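Local coordinates for outer membrane protein TP0453 (Treponema pallidum, PDB 3K8I) that increases the permeability of lipid vesicles, alters membrane permeability at acidic pH and might take part in ligand transport, at residues 20-25 / 163-168. Residues are numbered along the deposited sequence; the frame is centred on the assembly and turned at random.
Sequences DVYLYF and ALYIKN
Residues 21-25 and 163-166, on two neighbouring antiparallel strands of the U-shaped beta-half-barrel, pair with their axes 4.7 Å apart at closest, with Tyr22-Tyr165 and Tyr24-Ala163 as the hydrogen-bonded pairs. Tyr22 N donates to Tyr165 O, and Tyr165 N returns the bond to Tyr22 O at 2.8 Å. Tyr24 and Ala163 exchange an equivalent pair of bonds. Beyond the last bridge, Lys167 N reaches Asp20 O at 3.0 Å, and a water donating to Asp20 O while accepting from Asn168 N continues the link past the strand end. Asp20 O is thus gripped twice.

On one face Val21, Leu23, Leu164 and Ile166 form an aliphatic patch. Leu164 CD1 sits between Val21 CG1 (3.7 Å) and Leu23 CD1 (3.8 Å), its branch leaning across the strand gap, whereas Ile166 runs alongside Val21, CG1 against CG1. Val21 CG1 lies anti to its own nitrogen (chi1 -176°), which places this methyl within touch of both neighbours.

Across the other face the Tyr22 and Tyr165 side chains lie side by side, their CD2 atoms 4.0 Å apart. The extended Lys167 chain brings NZ to the edge of the Tyr22 ring, 3.7 Å from CE2, where it also bonds Ala19 O; Tyr22 OH is held by Gly16 O and Ala19 N. Helix 147-153 covers Tyr24, Ala163 and Tyr165 through Phe149, while Phe172 of helix 170-173 packs on Val21 and Ile166. Strand 54-62 flanks residues 21-25, with Asp20 and Val21 forming a classic beta bulge opposite Phe61, and strand 189-196 borders residues 163-166.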
loop_
_atom_site.group_PDB
_atom_site.type_symbol
_atom_site.label_atom_id
_atom_site.label_comp_id
_atom_site.label_asym_id
_atom_site.label_seq_id
_atom_site.Cartn_x
_atom_site.Cartn_y
_atom_site.Cartn_z
ATOM N N ASP A 20 1.707 -17.485 -23.545
ATOM C CA ASP A 20 1.952 -16.100 -23.177
ATOM C C ASP A 20 2.122 -15.939 -21.673
ATOM O O ASP A 20 2.932 -15.121 -21.215
ATOM C CB ASP A 20 0.826 -15.223 -23.714
ATOM C CG ASP A 20 0.794 -15.208 -25.230
ATOM O OD1 ASP A 20 1.723 -14.646 -25.850
ATOM O OD2 ASP A 20 -0.145 -15.774 -25.805
ATOM N N VAL A 21 1.362 -16.728 -20.914
ATOM C CA VAL A 21 1.428 -16.719 -19.453
ATOM C C VAL A 21 1.511 -18.154 -18.964
ATOM O O VAL A 21 0.811 -19.020 -19.472
ATOM C CB VAL A 21 0.198 -16.047 -18.795
ATOM C CG1 VAL A 21 0.379 -15.976 -17.271
ATOM C CG2 VAL A 21 -0.045 -14.644 -19.361
ATOM N N TYR A 22 2.393 -18.396 -18.001
ATOM C CA TYR A 22 2.448 -19.659 -17.291
ATOM C C TYR A 22 2.159 -19.450 -15.803
ATOM O O TYR A 22 2.537 -18.437 -15.217
ATOM C CB TYR A 22 3.802 -20.339 -17.483
ATOM C CG TYR A 22 4.024 -20.907 -18.866
ATOM C CD1 TYR A 22 3.692 -22.240 -19.157
ATOM C CD2 TYR A 22 4.582 -20.128 -19.883
ATOM C CE1 TYR A 22 3.897 -22.772 -20.425
ATOM C CE2 TYR A 22 4.805 -20.657 -21.169
ATOM C CZ TYR A 22 4.446 -21.976 -21.427
ATOM O OH TYR A 22 4.653 -22.513 -22.671
ATOM N N LEU A 23 1.451 -20.407 -15.215
ATOM C CA LEU A 23 1.121 -20.375 -13.798
ATOM C C LEU A 23 1.506 -21.690 -13.135
ATOM O O LEU A 23 1.346 -22.769 -13.721
ATOM C CB LEU A 23 -0.379 -20.140 -13.626
ATOM C CG LEU A 23 -1.035 -20.287 -12.254
ATOM C CD1 LEU A 23 -0.775 -19.040 -11.414
ATOM C CD2 LEU A 23 -2.529 -20.542 -12.413
ATOM N N TYR A 24 2.040 -21.577 -11.924
ATOM C CA TYR A 24 2.133 -22.684 -10.981
ATOM C C TYR A 24 1.313 -22.344 -9.752
ATOM O O TYR A 24 1.514 -21.297 -9.124
ATOM C CB TYR A 24 3.577 -22.920 -10.566
ATOM C CG TYR A 24 3.752 -24.033 -9.557
ATOM C CD1 TYR A 24 3.480 -25.359 -9.901
ATOM C CD2 TYR A 24 4.220 -23.768 -8.276
ATOM C CE1 TYR A 24 3.651 -26.385 -8.986
ATOM C CE2 TYR A 24 4.394 -24.799 -7.342
ATOM C CZ TYR A 24 4.111 -26.101 -7.713
ATOM O OH TYR A 24 4.283 -27.126 -6.815
ATOM N N PHE A 25 0.381 -23.221 -9.408
ATOM C CA PHE A 25 -0.455 -22.981 -8.251
ATOM C C PHE A 25 -0.522 -24.248 -7.406
ATOM O O PHE A 25 -1.306 -25.156 -7.713
ATOM C CB PHE A 25 -1.858 -22.532 -8.683
ATOM C CG PHE A 25 -2.611 -21.789 -7.625
ATOM C CD1 PHE A 25 -3.084 -22.438 -6.491
ATOM C CD2 PHE A 25 -2.853 -20.426 -7.761
ATOM C CE1 PHE A 25 -3.778 -21.742 -5.502
ATOM C CE2 PHE A 25 -3.553 -19.730 -6.786
ATOM C CZ PHE A 25 -4.019 -20.394 -5.655
ATOM N N ALA A 163 3.457 -19.192 -8.569
ATOM C CA ALA A 163 4.410 -18.599 -9.510
ATOM C C ALA A 163 3.709 -18.248 -10.809
ATOM O O ALA A 163 2.909 -19.032 -11.331
ATOM C CB ALA A 163 5.627 -19.553 -9.748
ATOM N N LEU A 164 4.006 -17.068 -11.325
ATOM C CA LEU A 164 3.399 -16.585 -12.552
ATOM C C LEU A 164 4.491 -16.038 -13.450
ATOM O O LEU A 164 5.347 -15.288 -12.999
ATOM C CB LEU A 164 2.345 -15.508 -12.239
ATOM C CG LEU A 164 1.361 -15.053 -13.318
ATOM C CD1 LEU A 164 0.271 -16.088 -13.574
ATOM C CD2 LEU A 164 0.736 -13.718 -12.904
ATOM N N TYR A 165 4.484 -16.445 -14.714
ATOM C CA TYR A 165 5.466 -15.962 -15.677
ATOM C C TYR A 165 4.780 -15.418 -16.916
ATOM O O TYR A 165 4.060 -16.135 -17.609
ATOM C CB TYR A 165 6.432 -17.084 -16.048
ATOM C CG TYR A 165 7.305 -16.803 -17.245
ATOM C CD1 TYR A 165 8.127 -15.685 -17.293
ATOM C CD2 TYR A 165 7.324 -17.677 -18.323
ATOM C CE1 TYR A 165 8.939 -15.446 -18.387
ATOM C CE2 TYR A 165 8.132 -17.450 -19.416
ATOM C CZ TYR A 165 8.933 -16.335 -19.447
ATOM O OH TYR A 165 9.729 -16.116 -20.549
ATOM N N ILE A 166 5.016 -14.142 -17.185
ATOM C CA ILE A 166 4.385 -13.442 -18.291
ATOM C C ILE A 166 5.486 -13.047 -19.264
ATOM O O ILE A 166 6.376 -12.273 -18.906
ATOM C CB ILE A 166 3.609 -12.205 -17.773
ATOM C CG1 ILE A 166 2.557 -12.647 -16.759
ATOM C CG2 ILE A 166 2.952 -11.416 -18.927
ATOM C CD1 ILE A 166 2.201 -11.578 -15.732
ATOM N N LYS A 167 5.441 -13.606 -20.477
ATOM C CA LYS A 167 6.426 -13.317 -21.515
ATOM C C LYS A 167 6.487 -11.837 -21.898
ATOM O O LYS A 167 7.563 -11.316 -22.196
ATOM C CB LYS A 167 6.185 -14.177 -22.760
ATOM C CG LYS A 167 7.143 -15.352 -22.874
ATOM C CD LYS A 167 6.608 -16.469 -23.742
ATOM C CE LYS A 167 7.469 -17.733 -23.580
ATOM N NZ LYS A 167 6.749 -19.017 -23.862
ATOM N N ASN A 168 5.337 -11.166 -21.874
ATOM C CA ASN A 168 5.293 -9.743 -22.171
ATOM C C ASN A 168 4.467 -8.957 -21.162
ATOM O O ASN A 168 3.247 -8.850 -21.286
ATOM C CB ASN A 168 4.777 -9.508 -23.590
ATOM C CG ASN A 168 5.324 -8.227 -24.204
ATOM O OD1 ASN A 168 5.071 -7.121 -23.711
ATOM N ND2 ASN A 168 6.071 -8.372 -25.294
HETATM O O HOH W 1 2.800 -12.434 -22.366
#